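TRNA(His) guanylyltransferase (Saccharomyces cerevisiae, PDB 5XOX) adds a single guanosine in the 3'-5' direction to the 5' end of tRNA(His), using GTP, ATP and magnesium. Local coordinates at residues Val25-Gly30 and Asp131-Ala136; Thr14-Leu19 and Arg93-Ala98; Lys59-Lys64 and Gly102-Ser107. All blocks are in the same frame, centred on the assembly; numbering follows the deposited sequence.

Contact 1 (Val25-Gly30 and Asp131-Ala136); sequences VVRIDG and DSRCVA. With MG (magnesium ion), chain I; GTP (guanosine-5'-triphosphate), chain G.
Asp29 OD1 is held by a metal bond, 2.3 Å to the magnesium ion, which also takes three triphosphate oxygens of GTP: O2G, O3B and O1A; a second magnesium ion lies nearby. Asp29 is next to last in strand 23-30, paired here antiparallel with 131-136 at one margin of the chain's sheet, the palm fold shared with canonical polymerases; Asp77 completes the catalytic metal-binding set with Asp29 and Gly30. Asp29 CG stands anti to the backbone N (chi1 -171°), which sends the carboxylate off the sheet toward the triphosphate. Six backbone hydrogen bonds, of which Arg133 N to Arg27 O is weak, fix the register. The shortest, Asp29 N to Asp131 O at 2.8 Å, is nearly straight (165°), whereas Asp131 N reaches Asp29 O from above the carbonyl plane. On the Asp29 face, Arg27 and Arg133 run side by side, guanidinium planes 29° apart and NH1 of Arg27 4.2 Å from NE of Arg133. Glu13 of the second subunit, salt-bridged to both, probably offsets this like-charge pair. The other face, with Ile28 and Ser132, turns to helix 94-116, where Ser132 OG bonds Ala98 O. Farther along it, Val26 CG2 rests against Cys134 SG at 3.8 Å.

Contact 2 (Thr14-Leu19 and Arg93-Ala98); sequences THDVIL and RKDKLA. With PO4 (phosphate ion), chain J.
The guanidinium of Arg93, the N-cap residue of helix 94-116, lies between a phosphate ion and an imidazole: phosphate O2 stands 2.9 Å above one face, and His15 CG 3.6 Å above the opposite face, both offset toward the rim. The irregular segment 14-19 passes across this helix start on its way to strand 23-30. The ring and guanidinium planes are 31° apart, and NH2 of Arg93 sits over one face of the His15 ring. NH1 adds a weak bond to O1 of the phosphate, which probably came from the crystallisation liquor. A single backbone bridge pairs Val17 with Arg93, and Lys94 N points almost straight at Asp16 O, though at 3.5 Å the bond is weak. Val17 CG1 packs along the root of the arginine, 3.8 Å from its CG, before a bend at chi3 (-98°) turns the guanidinium toward His15. Asp16 and Asp95 bring like charges together, OD1 to OD2 at 3.7 Å; the nearby helix amino end would be expected to ease this repulsion. Asp16 OD2 also forms a long, weak ion pair with Lys94 NZ of the second subunit, and the reverse pair exists too. At the inner end, Ile18 crosses Lys94 at about a right angle, its CD1 3.5 Å from both CG and CD of the lysine.

Contact 3 (Lys59-Lys64 and Gly102-Ser107); sequences KNLVLK and GSFFTS
Lys59 NZ bonds Asn60 OD1 at 2.8 Å, nearly along the C=O axis, and so helps hold the Asn60 amide, whose ND2 bonds Asn108 OD1, one turn beyond Phe104. Asn60 itself turns toward helix 94-116, and its backbone O lies in the plane of the Phe104 ring, at the edge and 3.6 Å from CE2. That carbonyl already accepts the helical bond from Lys64 N, so the aromatic rim meets an oxygen engaged elsewhere. Leu61 carries the apolar part. Its CG, anti to the backbone N (chi1 -157°), comes 3.6 Å from Phe104 CD2, the two side chains sliding past each other in opposite directions. Leu61 CD1 then enters between the two phenylalanines, meeting the in-plane edge of Phe105 at CD2, 4.0 Å away. A turn later, Lys64 lays CB against Phe104 CE2 at 3.7 Å before the bend at chi2 (70°) carries its amino group away from the ring. This is a two-helix packing within the catalytic domain; the axes of 59-64 and 102-107 approach to 10.1 Å, with 136° between their N-to-C directions. Phe105 reaches on to Met54, Cys57 and Ala58 of helix 48-64 and to Phe81 of the sheet, whereas the ring of Phe104 also meets Tyr129 of the second subunit. The chemistry is thus chiefly van der Waals contact at ring edges: shape, more than directed polar bonding between the segments, sets how the helices fit, and Phe104 ties that fit to the subunit interface.

Contacts 1 and 3 are buried, whereas contact 2 is at the surface. Helix 94-116 is common ground: contact 2 uses its amino end, contact 3 its middle, and one face of the strand pair in contact 1 packs on it. Ile28 CD1 meets Phe105 CG at 3.8 Å, joining contacts 1 and 3; Cys134 SG lies 3.7 Å from Leu97 CB, joining 1 and 2. Contacts 2 and 3 merely adjoin in sequence. Chemistry follows place: regular backbone bonding and metal binding in the sheet, charged and weakly bonded groups at the helix start, apolar ring edges between helices. All three touch the second subunit of the tetramer.

Contact 1 (Val25-Gly30 and Asp131-Ala136)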
loop_
_atom_site.group_PDB
_atom_site.type_symbol
_atom_site.label_atom_id
_atom_site.label_comp_id
_atom_site.label_asym_id
_atom_site.label_seq_id
_atom_site.Cartn_x
_atom_site.Cartn_y
_atom_site.Cartn_z
ATOM N N VAL A 25 -5.531 3.337 -15.615
ATOM C CA VAL A 25 -5.362 4.627 -16.240
ATOM C C VAL A 25 -4.029 5.181 -15.831
ATOM O O VAL A 25 -3.668 5.161 -14.643
ATOM C CB VAL A 25 -6.438 5.607 -15.855
ATOM C CG1 VAL A 25 -6.200 6.875 -16.605
ATOM C CG2 VAL A 25 -7.825 5.059 -16.155
ATOM N N VAL A 26 -3.293 5.676 -16.811
ATOM C CA VAL A 26 -2.112 6.450 -16.492
ATOM C C VAL A 26 -2.359 7.864 -16.923
ATOM O O VAL A 26 -2.444 8.141 -18.119
ATOM C CB VAL A 26 -0.848 5.903 -17.145
ATOM C CG1 VAL A 26 0.304 6.805 -16.794
ATOM C CG2 VAL A 26 -0.570 4.470 -16.660
ATOM N N ARG A 27 -2.484 8.754 -15.936
ATOM C CA ARG A 27 -2.735 10.166 -16.223
ATOM C C ARG A 27 -1.460 11.004 -16.051
ATOM O O ARG A 27 -0.674 10.798 -15.112
ATOM C CB ARG A 27 -3.846 10.726 -15.332
ATOM C CG ARG A 27 -4.536 11.927 -15.968
ATOM C CD ARG A 27 -5.414 12.696 -15.007
ATOM N NE ARG A 27 -6.325 11.832 -14.269
ATOM C CZ ARG A 27 -6.373 11.739 -12.938
ATOM N NH1 ARG A 27 -5.568 12.487 -12.187
ATOM N NH2 ARG A 27 -7.252 10.918 -12.355
ATOM N N ILE A 28 -1.279 11.947 -16.972
ATOM C CA ILE A 28 -0.093 12.793 -17.046
ATOM C C ILE A 28 -0.452 14.283 -16.978
ATOM O O ILE A 28 -1.156 14.784 -17.866
ATOM C CB ILE A 28 0.651 12.522 -18.335
ATOM C CG1 ILE A 28 0.899 11.041 -18.509
ATOM C CG2 ILE A 28 1.959 13.260 -18.355
ATOM C CD1 ILE A 28 1.764 10.770 -19.715
ATOM N N ASP A 29 0.025 14.995 -15.957
ATOM C CA ASP A 29 -0.314 16.416 -15.787
ATOM C C ASP A 29 0.918 17.250 -15.470
ATOM O O ASP A 29 1.495 17.110 -14.387
ATOM C CB ASP A 29 -1.378 16.580 -14.679
ATOM C CG ASP A 29 -1.946 18.002 -14.586
ATOM O OD1 ASP A 29 -1.146 18.969 -14.582
ATOM O OD2 ASP A 29 -3.190 18.138 -14.468
ATOM N N GLY A 30 1.293 18.137 -16.391
ATOM C CA GLY A 30 2.546 18.841 -16.248
ATOM C C GLY A 30 2.591 19.772 -15.054
ATOM O O GLY A 30 1.696 20.612 -14.935
ATOM N N ASP A 131 3.826 15.379 -13.869
ATOM C CA ASP A 131 3.390 14.407 -12.862
ATOM C C ASP A 131 2.674 13.247 -13.539
ATOM O O ASP A 131 1.863 13.463 -14.442
ATOM C CB ASP A 131 2.469 15.074 -11.841
ATOM C CG ASP A 131 1.959 14.115 -10.796
ATOM O OD1 ASP A 131 1.855 12.914 -11.090
ATOM O OD2 ASP A 131 1.608 14.564 -9.687
ATOM N N SER A 132 2.970 12.021 -13.113
ATOM C CA SER A 132 2.253 10.862 -13.627
ATOM C C SER A 132 1.592 10.031 -12.497
ATOM O O SER A 132 2.015 10.081 -11.339
ATOM C CB SER A 132 3.199 10.016 -14.447
ATOM O OG SER A 132 2.496 8.920 -14.965
ATOM N N ARG A 133 0.520 9.307 -12.828
ATOM C CA ARG A 133 -0.320 8.618 -11.825
ATOM C C ARG A 133 -0.934 7.382 -12.374
ATOM O O ARG A 133 -1.264 7.316 -13.563
ATOM C CB ARG A 133 -1.475 9.498 -11.359
ATOM C CG ARG A 133 -1.053 10.797 -10.738
ATOM C CD ARG A 133 -2.101 11.841 -10.951
ATOM N NE ARG A 133 -2.176 12.699 -9.783
ATOM C CZ ARG A 133 -2.901 12.414 -8.708
ATOM N NH1 ARG A 133 -3.618 11.300 -8.653
ATOM N NH2 ARG A 133 -2.916 13.244 -7.686
ATOM N N CYS A 134 -1.168 6.423 -11.489
ATOM C CA CYS A 134 -1.943 5.212 -11.828
ATOM C C CYS A 134 -3.281 5.029 -11.095
ATOM O O CYS A 134 -3.374 5.230 -9.878
ATOM C CB CYS A 134 -1.104 3.980 -11.567
ATOM S SG CYS A 134 -0.072 3.602 -12.947
ATOM N N VAL A 135 -4.326 4.642 -11.818
ATOM C CA VAL A 135 -5.607 4.379 -11.149
ATOM C C VAL A 135 -6.258 3.112 -11.627
ATOM O O VAL A 135 -6.301 2.850 -12.834
ATOM C CB VAL A 135 -6.600 5.537 -11.308
ATOM C CG1 VAL A 135 -7.793 5.270 -10.416
ATOM C CG2 VAL A 135 -5.954 6.894 -10.920
ATOM N N ALA A 136 -6.780 2.327 -10.686
ATOM C CA ALA A 136 -7.400 1.055 -11.069
ATOM C C ALA A 136 -8.924 1.157 -11.168
ATOM O O ALA A 136 -9.599 1.629 -10.249
ATOM C CB ALA A 136 -7.029 -0.015 -10.106
HETATM MG MG MG I . -0.589 20.700 -13.097
HETATM P PG GTP G . -0.219 21.825 -11.035
HETATM O O1G GTP G . 0.861 22.354 -10.092
HETATM O O2G GTP G . 0.016 20.342 -11.236
HETATM O O3G GTP G . -1.554 21.991 -10.351
HETATM O O3B GTP G . -0.270 22.499 -12.529
HETATM P PB GTP G . -0.694 24.023 -12.956
HETATM O O1B GTP G . -0.668 24.986 -11.775
HETATM O O2B GTP G . 0.248 24.570 -14.008
HETATM O O3A GTP G . -2.129 23.975 -13.725
HETATM P PA GTP G . -2.938 22.620 -14.090
HETATM O O1A GTP G . -1.999 21.753 -14.898
HETATM O O2A GTP G . -3.450 21.918 -12.858
HETATM O "O5'" GTP G . -4.233 23.038 -14.949
HETATM C "C5'" GTP G . -4.197 23.133 -16.358
HETATM C "C4'" GTP G . -3.355 24.346 -16.764
HETATM O "O4'" GTP G . -2.774 24.112 -18.029
HETATM C "C3'" GTP G . -4.084 25.684 -16.888
HETATM O "O3'" GTP G . -3.906 26.485 -15.733
HETATM C "C2'" GTP G . -3.386 26.362 -18.050
HETATM O "O2'" GTP G . -2.721 27.492 -17.536
HETATM C "C1'" GTP G . -2.416 25.330 -18.637
HETATM N N9 GTP G . -2.647 25.120 -20.073
HETATM C C8 GTP G . -2.907 23.917 -20.680
HETATM N N7 GTP G . -3.069 24.125 -22.015
HETATM C C5 GTP G . -2.897 25.450 -22.273
HETATM C C6 GTP G . -2.951 26.222 -23.441
HETATM O O6 GTP G . -3.194 25.713 -24.538
HETATM N N1 GTP G . -2.728 27.591 -23.363
HETATM C C2 GTP G . -2.458 28.201 -22.136
HETATM N N2 GTP G . -2.235 29.520 -22.031
HETATM N N3 GTP G . -2.414 27.420 -20.992
HETATM C C4 GTP G . -2.625 26.078 -21.053
#

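Contact 2 (Thr14-Leu19 and Arg93-Ala98)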
loop_
_atom_site.group_PDB
_atom_site.type_symbol
_atom_site.label_atom_id
_atom_site.label_comp_id
_atom_site.label_asym_id
_atom_site.label_seq_id
_atom_site.Cartn_x
_atom_site.Cartn_y
_atom_site.Cartn_z
ATOM N N THR A 14 9.960 -1.915 -2.762
ATOM C CA THR A 14 8.548 -2.265 -2.757
ATOM C C THR A 14 8.017 -2.507 -4.152
ATOM O O THR A 14 8.155 -1.702 -5.083
ATOM C CB THR A 14 7.712 -1.197 -2.065
ATOM O OG1 THR A 14 8.201 0.107 -2.425
ATOM C CG2 THR A 14 7.785 -1.390 -0.575
ATOM N N HIS A 15 7.436 -3.678 -4.278
ATOM C CA HIS A 15 6.999 -4.183 -5.549
ATOM C C HIS A 15 5.496 -4.034 -5.806
ATOM O O HIS A 15 4.985 -4.606 -6.748
ATOM C CB HIS A 15 7.484 -5.627 -5.705
ATOM C CG HIS A 15 8.964 -5.733 -5.953
ATOM N ND1 HIS A 15 9.878 -4.830 -5.447
ATOM C CD2 HIS A 15 9.679 -6.602 -6.706
ATOM C CE1 HIS A 15 11.092 -5.152 -5.858
ATOM N NE2 HIS A 15 10.998 -6.221 -6.627
ATOM N N ASP A 16 4.788 -3.276 -4.978
ATOM C CA ASP A 16 3.321 -3.177 -5.062
ATOM C C ASP A 16 2.768 -2.951 -6.479
ATOM O O ASP A 16 3.233 -2.073 -7.230
ATOM C CB ASP A 16 2.809 -2.050 -4.141
ATOM C CG ASP A 16 3.698 -0.804 -4.169
ATOM O OD1 ASP A 16 4.386 -0.583 -5.191
ATOM O OD2 ASP A 16 3.729 -0.062 -3.158
ATOM N N VAL A 17 1.765 -3.776 -6.807
ATOM C CA VAL A 17 1.152 -3.874 -8.141
ATOM C C VAL A 17 -0.325 -3.605 -8.119
ATOM O O VAL A 17 -0.923 -3.554 -7.053
ATOM C CB VAL A 17 1.374 -5.234 -8.778
ATOM C CG1 VAL A 17 2.760 -5.344 -9.318
ATOM C CG2 VAL A 17 1.137 -6.296 -7.747
ATOM N N ILE A 18 -0.891 -3.408 -9.316
ATOM C CA ILE A 18 -2.325 -3.141 -9.510
ATOM C C ILE A 18 -3.156 -4.425 -9.494
ATOM O O ILE A 18 -2.787 -5.456 -10.105
ATOM C CB ILE A 18 -2.609 -2.386 -10.819
ATOM C CG1 ILE A 18 -2.541 -0.871 -10.614
ATOM C CG2 ILE A 18 -3.992 -2.725 -11.287
ATOM C CD1 ILE A 18 -1.174 -0.294 -10.386
ATOM N N LEU A 19 -4.278 -4.349 -8.784
ATOM C CA LEU A 19 -5.144 -5.494 -8.650
ATOM C C LEU A 19 -5.554 -6.056 -10.021
ATOM O O LEU A 19 -5.919 -5.311 -10.923
ATOM C CB LEU A 19 -6.352 -5.109 -7.813
ATOM C CG LEU A 19 -7.288 -6.245 -7.426
ATOM C CD1 LEU A 19 -6.647 -7.132 -6.363
ATOM C CD2 LEU A 19 -8.674 -5.669 -6.983
ATOM N N ARG A 93 3.139 -3.100 -12.539
ATOM C CA ARG A 93 3.771 -2.421 -11.406
ATOM C C ARG A 93 3.466 -0.918 -11.400
ATOM O O ARG A 93 3.581 -0.253 -12.440
ATOM C CB ARG A 93 5.297 -2.634 -11.389
ATOM C CG ARG A 93 5.745 -3.036 -9.992
ATOM C CD ARG A 93 7.202 -2.862 -9.726
ATOM N NE ARG A 93 7.984 -4.068 -9.876
ATOM C CZ ARG A 93 9.217 -4.181 -9.403
ATOM N NH1 ARG A 93 9.750 -3.146 -8.757
ATOM N NH2 ARG A 93 9.905 -5.309 -9.575
ATOM N N LYS A 94 3.086 -0.381 -10.242
ATOM C CA LYS A 94 2.704 1.036 -10.181
ATOM C C LYS A 94 3.832 1.921 -10.700
ATOM O O LYS A 94 3.675 2.652 -11.713
ATOM C CB LYS A 94 2.390 1.463 -8.748
ATOM C CG LYS A 94 1.286 0.705 -8.092
ATOM C CD LYS A 94 0.154 1.614 -7.716
ATOM C CE LYS A 94 0.368 2.349 -6.407
ATOM N NZ LYS A 94 -0.883 3.156 -6.104
ATOM N N ASP A 95 4.974 1.790 -10.007
ATOM C CA ASP A 95 6.179 2.583 -10.226
ATOM C C ASP A 95 6.590 2.652 -11.698
ATOM O O ASP A 95 6.793 3.749 -12.271
ATOM C CB ASP A 95 7.344 2.000 -9.414
ATOM C CG ASP A 95 6.927 1.492 -8.040
ATOM O OD1 ASP A 95 6.740 2.335 -7.136
ATOM O OD2 ASP A 95 6.842 0.256 -7.853
ATOM N N LYS A 96 6.712 1.473 -12.307
ATOM C CA LYS A 96 7.101 1.371 -13.705
ATOM C C LYS A 96 6.059 2.013 -14.632
ATOM O O LYS A 96 6.422 2.716 -15.575
ATOM C CB LYS A 96 7.354 -0.096 -14.090
ATOM C CG LYS A 96 8.686 -0.726 -13.548
ATOM C CD LYS A 96 8.785 -2.216 -13.948
ATOM C CE LYS A 96 10.091 -2.611 -14.668
ATOM N NZ LYS A 96 9.963 -4.000 -15.283
ATOM N N LEU A 97 4.771 1.816 -14.367
ATOM C CA LEU A 97 3.784 2.346 -15.292
ATOM C C LEU A 97 3.728 3.889 -15.328
ATOM O O LEU A 97 3.798 4.540 -16.397
ATOM C CB LEU A 97 2.430 1.758 -14.958
ATOM C CG LEU A 97 2.239 0.410 -15.635
ATOM C CD1 LEU A 97 1.068 -0.319 -15.059
ATOM C CD2 LEU A 97 2.012 0.663 -17.083
ATOM N N ALA A 98 3.643 4.458 -14.138
ATOM C CA ALA A 98 3.610 5.898 -13.982
ATOM C C ALA A 98 4.882 6.566 -14.467
ATOM O O ALA A 98 4.849 7.431 -15.341
ATOM C CB ALA A 98 3.378 6.236 -12.545
HETATM P P PO4 J . 12.660 -4.443 -10.661
HETATM O O1 PO4 J . 12.872 -4.225 -9.167
HETATM O O2 PO4 J . 11.868 -3.307 -11.303
HETATM O O3 PO4 J . 11.897 -5.741 -10.836
HETATM O O4 PO4 J . 13.999 -4.476 -11.359
#

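Contact 3 (Lys59-Lys64 and Gly102-Ser107)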
loop_
_atom_site.group_PDB
_atom_site.type_symbol
_atom_site.label_atom_id
_atom_site.label_comp_id
_atom_site.label_asym_id
_atom_site.label_seq_id
_atom_site.Cartn_x
_atom_site.Cartn_y
_atom_site.Cartn_z
ATOM N N LYS A 59 0.413 9.972 -29.284
ATOM C CA LYS A 59 0.306 9.037 -30.391
ATOM C C LYS A 59 1.518 8.123 -30.384
ATOM O O LYS A 59 1.393 6.916 -30.551
ATOM C CB LYS A 59 0.182 9.773 -31.723
ATOM C CG LYS A 59 0.147 8.872 -32.964
ATOM C CD LYS A 59 0.127 9.703 -34.252
ATOM C CE LYS A 59 1.357 10.618 -34.366
ATOM N NZ LYS A 59 2.662 9.882 -34.313
ATOM N N ASN A 60 2.692 8.704 -30.168
ATOM C CA ASN A 60 3.905 7.907 -30.129
ATOM C C ASN A 60 3.868 6.957 -28.948
ATOM O O ASN A 60 4.427 5.868 -29.010
ATOM C CB ASN A 60 5.141 8.795 -30.054
ATOM C CG ASN A 60 5.270 9.692 -31.262
ATOM O OD1 ASN A 60 4.509 9.569 -32.217
ATOM N ND2 ASN A 60 6.252 10.580 -31.242
ATOM N N LEU A 61 3.204 7.369 -27.874
ATOM C CA LEU A 61 3.137 6.548 -26.690
ATOM C C LEU A 61 2.224 5.351 -26.902
ATOM O O LEU A 61 2.602 4.232 -26.592
ATOM C CB LEU A 61 2.681 7.373 -25.509
ATOM C CG LEU A 61 3.160 6.694 -24.237
ATOM C CD1 LEU A 61 3.609 7.698 -23.213
ATOM C CD2 LEU A 61 2.082 5.807 -23.657
ATOM N N VAL A 62 1.034 5.576 -27.445
ATOM C CA VAL A 62 0.113 4.475 -27.716
ATOM C C VAL A 62 0.748 3.588 -28.773
ATOM O O VAL A 62 0.626 2.370 -28.738
ATOM C CB VAL A 62 -1.308 4.977 -28.158
ATOM C CG1 VAL A 62 -1.828 6.033 -27.218
ATOM C CG2 VAL A 62 -1.318 5.508 -29.569
ATOM N N LEU A 63 1.441 4.225 -29.709
ATOM C CA LEU A 63 2.207 3.545 -30.732
ATOM C C LEU A 63 3.148 2.541 -30.062
ATOM O O LEU A 63 3.130 1.359 -30.400
ATOM C CB LEU A 63 2.974 4.577 -31.574
ATOM C CG LEU A 63 4.241 4.211 -32.370
ATOM C CD1 LEU A 63 5.580 4.069 -31.539
ATOM C CD2 LEU A 63 3.954 2.989 -33.258
ATOM N N LYS A 64 3.934 3.033 -29.097
ATOM C CA LYS A 64 4.952 2.258 -28.386
ATOM C C LYS A 64 4.379 1.007 -27.736
ATOM O O LYS A 64 4.836 -0.097 -28.017
ATOM C CB LYS A 64 5.645 3.125 -27.332
ATOM C CG LYS A 64 6.720 2.395 -26.566
ATOM C CD LYS A 64 7.936 2.104 -27.438
ATOM C CE LYS A 64 9.025 1.364 -26.662
ATOM N NZ LYS A 64 10.275 1.291 -27.435
ATOM N N GLY A 102 5.428 8.581 -17.907
ATOM C CA GLY A 102 5.853 9.916 -17.532
ATOM C C GLY A 102 7.093 10.340 -18.301
ATOM O O GLY A 102 7.133 11.400 -18.943
ATOM N N SER A 103 8.089 9.466 -18.297
ATOM C CA SER A 103 9.402 9.814 -18.816
ATOM C C SER A 103 9.417 9.788 -20.324
ATOM O O SER A 103 9.992 10.657 -20.946
ATOM C CB SER A 103 10.455 8.864 -18.263
ATOM O OG SER A 103 10.560 8.996 -16.850
ATOM N N PHE A 104 8.781 8.778 -20.902
ATOM C CA PHE A 104 8.705 8.652 -22.350
ATOM C C PHE A 104 8.060 9.851 -22.924
ATOM O O PHE A 104 8.539 10.416 -23.900
ATOM C CB PHE A 104 7.899 7.430 -22.750
ATOM C CG PHE A 104 7.867 7.173 -24.240
ATOM C CD1 PHE A 104 9.001 7.306 -25.003
ATOM C CD2 PHE A 104 6.715 6.733 -24.862
ATOM C CE1 PHE A 104 8.978 7.030 -26.361
ATOM C CE2 PHE A 104 6.699 6.454 -26.222
ATOM C CZ PHE A 104 7.824 6.606 -26.965
ATOM N N PHE A 105 6.947 10.206 -22.302
ATOM C CA PHE A 105 6.174 11.342 -22.713
ATOM C C PHE A 105 6.989 12.610 -22.573
ATOM O O PHE A 105 7.156 13.341 -23.547
ATOM C CB PHE A 105 4.908 11.425 -21.890
ATOM C CG PHE A 105 3.797 12.228 -22.530
ATOM C CD1 PHE A 105 3.735 13.612 -22.385
ATOM C CD2 PHE A 105 2.791 11.595 -23.244
ATOM C CE1 PHE A 105 2.719 14.332 -22.940
ATOM C CE2 PHE A 105 1.773 12.320 -23.813
ATOM C CZ PHE A 105 1.740 13.688 -23.656
ATOM N N THR A 106 7.508 12.874 -21.378
ATOM C CA THR A 106 8.338 14.058 -21.183
ATOM C C THR A 106 9.401 14.164 -22.285
ATOM O O THR A 106 9.590 15.209 -22.914
ATOM C CB THR A 106 9.045 14.038 -19.815
ATOM O OG1 THR A 106 8.086 14.110 -18.760
ATOM C CG2 THR A 106 9.998 15.191 -19.697
ATOM N N SER A 107 10.069 13.050 -22.536
ATOM C CA SER A 107 11.096 12.988 -23.556
ATOM C C SER A 107 10.494 13.425 -24.877
ATOM O O SER A 107 11.057 14.286 -25.552
ATOM C CB SER A 107 11.676 11.578 -23.672
ATOM O OG SER A 107 12.758 11.528 -24.588
#